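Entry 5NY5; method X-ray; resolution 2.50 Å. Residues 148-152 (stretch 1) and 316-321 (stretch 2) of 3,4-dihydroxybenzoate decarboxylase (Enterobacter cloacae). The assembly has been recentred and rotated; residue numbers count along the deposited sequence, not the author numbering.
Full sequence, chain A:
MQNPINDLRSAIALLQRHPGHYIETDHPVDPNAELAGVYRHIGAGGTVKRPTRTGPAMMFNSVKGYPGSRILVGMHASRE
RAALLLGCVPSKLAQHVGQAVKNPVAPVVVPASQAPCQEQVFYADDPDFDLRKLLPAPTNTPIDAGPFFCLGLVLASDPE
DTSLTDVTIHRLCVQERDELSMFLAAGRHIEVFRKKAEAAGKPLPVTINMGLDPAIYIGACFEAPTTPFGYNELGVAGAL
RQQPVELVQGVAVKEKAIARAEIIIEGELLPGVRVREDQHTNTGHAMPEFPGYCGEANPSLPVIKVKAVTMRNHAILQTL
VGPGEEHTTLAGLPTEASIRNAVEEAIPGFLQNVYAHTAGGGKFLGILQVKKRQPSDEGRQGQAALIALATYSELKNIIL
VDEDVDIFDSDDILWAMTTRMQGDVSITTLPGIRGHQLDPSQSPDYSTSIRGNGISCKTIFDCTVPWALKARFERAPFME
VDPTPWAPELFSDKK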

# COMPACT_ATOMS: atom_id res chain seq x y z
N PHE A 148 -16.81 -1.06 -45.14
CA PHE A 148 -15.78 -1.95 -44.63
C PHE A 148 -16.08 -3.40 -44.97
O PHE A 148 -17.22 -3.84 -44.90
CB PHE A 148 -15.65 -1.82 -43.10
CG PHE A 148 -14.53 -0.93 -42.64
CD1 PHE A 148 -13.23 -1.40 -42.59
CD2 PHE A 148 -14.78 0.37 -42.24
CE1 PHE A 148 -12.20 -0.59 -42.16
CE2 PHE A 148 -13.76 1.19 -41.81
CZ PHE A 148 -12.47 0.71 -41.77
N PHE A 149 -15.03 -4.13 -45.36
CA PHE A 149 -15.03 -5.58 -45.31
C PHE A 149 -14.24 -5.99 -44.08
O PHE A 149 -13.11 -5.54 -43.89
CB PHE A 149 -14.39 -6.19 -46.57
CG PHE A 149 -15.06 -5.79 -47.85
CD1 PHE A 149 -16.24 -6.40 -48.25
CD2 PHE A 149 -14.51 -4.82 -48.67
CE1 PHE A 149 -16.86 -6.04 -49.43
CE2 PHE A 149 -15.12 -4.46 -49.85
CZ PHE A 149 -16.30 -5.07 -50.23
N CYS A 150 -14.83 -6.84 -43.24
CA CYS A 150 -14.24 -7.15 -41.95
C CYS A 150 -13.75 -8.58 -41.81
O CYS A 150 -13.11 -8.90 -40.81
CB CYS A 150 -15.24 -6.85 -40.82
SG CYS A 150 -15.73 -5.12 -40.73
N LEU A 151 -14.03 -9.45 -42.78
CA LEU A 151 -13.61 -10.84 -42.72
C LEU A 151 -12.92 -11.24 -44.02
O LEU A 151 -13.26 -12.24 -44.66
CB LEU A 151 -14.80 -11.75 -42.41
CG LEU A 151 -15.38 -11.59 -41.01
CD1 LEU A 151 -16.62 -12.45 -40.83
CD2 LEU A 151 -14.33 -11.94 -39.96
N GLY A 152 -11.94 -10.45 -44.43
CA GLY A 152 -11.16 -10.77 -45.60
C GLY A 152 -9.96 -11.64 -45.28
O GLY A 152 -9.00 -11.17 -44.66
N ILE A 316 -22.66 -14.75 -51.65
CA ILE A 316 -22.99 -14.25 -50.32
C ILE A 316 -21.85 -13.37 -49.84
O ILE A 316 -20.68 -13.75 -49.90
CB ILE A 316 -23.23 -15.42 -49.35
CG1 ILE A 316 -24.40 -16.28 -49.83
CG2 ILE A 316 -23.47 -14.90 -47.95
CD1 ILE A 316 -24.54 -17.58 -49.08
N LEU A 317 -22.19 -12.17 -49.37
CA LEU A 317 -21.21 -11.27 -48.76
C LEU A 317 -21.24 -11.49 -47.25
O LEU A 317 -22.23 -11.18 -46.59
CB LEU A 317 -21.51 -9.82 -49.11
CG LEU A 317 -20.53 -8.79 -48.56
CD1 LEU A 317 -19.10 -9.18 -48.91
CD2 LEU A 317 -20.84 -7.40 -49.09
N GLN A 318 -20.15 -12.04 -46.71
CA GLN A 318 -20.03 -12.32 -45.28
C GLN A 318 -19.18 -11.26 -44.61
O GLN A 318 -18.10 -10.91 -45.10
CB GLN A 318 -19.43 -13.70 -45.04
CG GLN A 318 -19.25 -14.04 -43.57
CD GLN A 318 -18.70 -15.44 -43.36
OE1 GLN A 318 -18.19 -16.07 -44.28
NE2 GLN A 318 -18.80 -15.93 -42.13
N THR A 319 -19.66 -10.75 -43.48
CA THR A 319 -18.91 -9.82 -42.64
C THR A 319 -19.39 -9.99 -41.21
O THR A 319 -20.10 -10.95 -40.89
CB THR A 319 -19.07 -8.38 -43.16
OG1 THR A 319 -18.20 -7.51 -42.42
CG2 THR A 319 -20.51 -7.91 -43.00
N LEU A 320 -18.99 -9.08 -40.33
CA LEU A 320 -19.39 -9.12 -38.93
C LEU A 320 -19.99 -7.79 -38.53
O LEU A 320 -19.91 -6.79 -39.26
CB LEU A 320 -18.21 -9.49 -38.01
CG LEU A 320 -16.87 -8.76 -38.14
CD1 LEU A 320 -16.92 -7.34 -37.60
CD2 LEU A 320 -15.77 -9.55 -37.45
N VAL A 321 -20.60 -7.77 -37.35
CA VAL A 321 -21.17 -6.57 -36.75
C VAL A 321 -20.71 -6.51 -35.30
O VAL A 321 -20.76 -7.52 -34.59
CB VAL A 321 -22.71 -6.56 -36.83
CG1 VAL A 321 -23.28 -5.40 -36.04
CG2 VAL A 321 -23.16 -6.49 -38.28

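Leu 151 is at the apolar centre of this contact. It has the most area covered by the other stretch of any residue in either segment. Its CA-to-CB bond points toward stretch 2, and its side chain takes the m, t rotamer. Both methyl groups find neighbours there. CD2 of Leu 151 lies 3.8 Å from CD2 of Leu 320, a plain methyl-to-methyl contact. CD1 of Leu 151 lies 3.7 Å from the backbone C of Thr 319, so this methyl packs against main chain as well as side chain. The same CD1 is 4.1 Å from CG of Gln 318, the closest atom of that residue.

Leu 320 answers from the loop end of stretch 2. Its CA-to-CB bond points sideways, but the p, p rotamer brings the end of the side chain nearer to stretch 1. Its two methyls reach two residues. While CD2 meets Leu 151, CD1 of Leu 320 lies 3.7 Å from CB of Cys 150. Leu 320 thus joins consecutive residues of the strand in one apolar patch.

A second apolar contact joins Phe 149 and Leu 317. Both CA-to-CB bonds point sideways, yet both side chains end nearer the opposite stretch. CE1 of Phe 149 is 3.9 Å from CD1 of Leu 317. The methyl sits at the edge of the ring, near its plane, so this is an edge contact and not packing on the ring face. Such contacts rest on dispersion and on the exclusion of water, and all the residues involved are buried.

The backbones cross almost at right angles. The strand 148-152 and the strand 316-319 make an angle of 86° between their N-to-C directions, and their axes approach to 6.1 Å. The nearest CA atoms are those of Leu 151 and Thr 319, 5.4 Å apart. Strands crossed this steeply cannot run side by side as neighbours in a sheet, and no hydrogen bond links the two stretches. Side-chain packing holds the contact instead. The total surface buried between them is 344 Å², counting both sides. The touching residues are at least 167 positions apart in sequence, so the chain fold brings them together.

Phe 148, Gly 152, Ile 316 and Val 321 make no contact across the stretches. The CA-to-CB bond of Val 321 points away.

The polar edge is small. OG1 of Thr 319 lies 3.4 Å from CB of Cys 150, the shortest contact between the stretches. It sets a hydroxyl oxygen against a carbon, so it is a van der Waals contact. The Thr 319 side chain is in the t rotamer, while Cys 150 is in m with its CA-to-CB bond toward stretch 2. The side chain of Gln 318 is extended, with chi1 and chi2 both t, and its OE1 is hydrogen-bonded elsewhere in the structure.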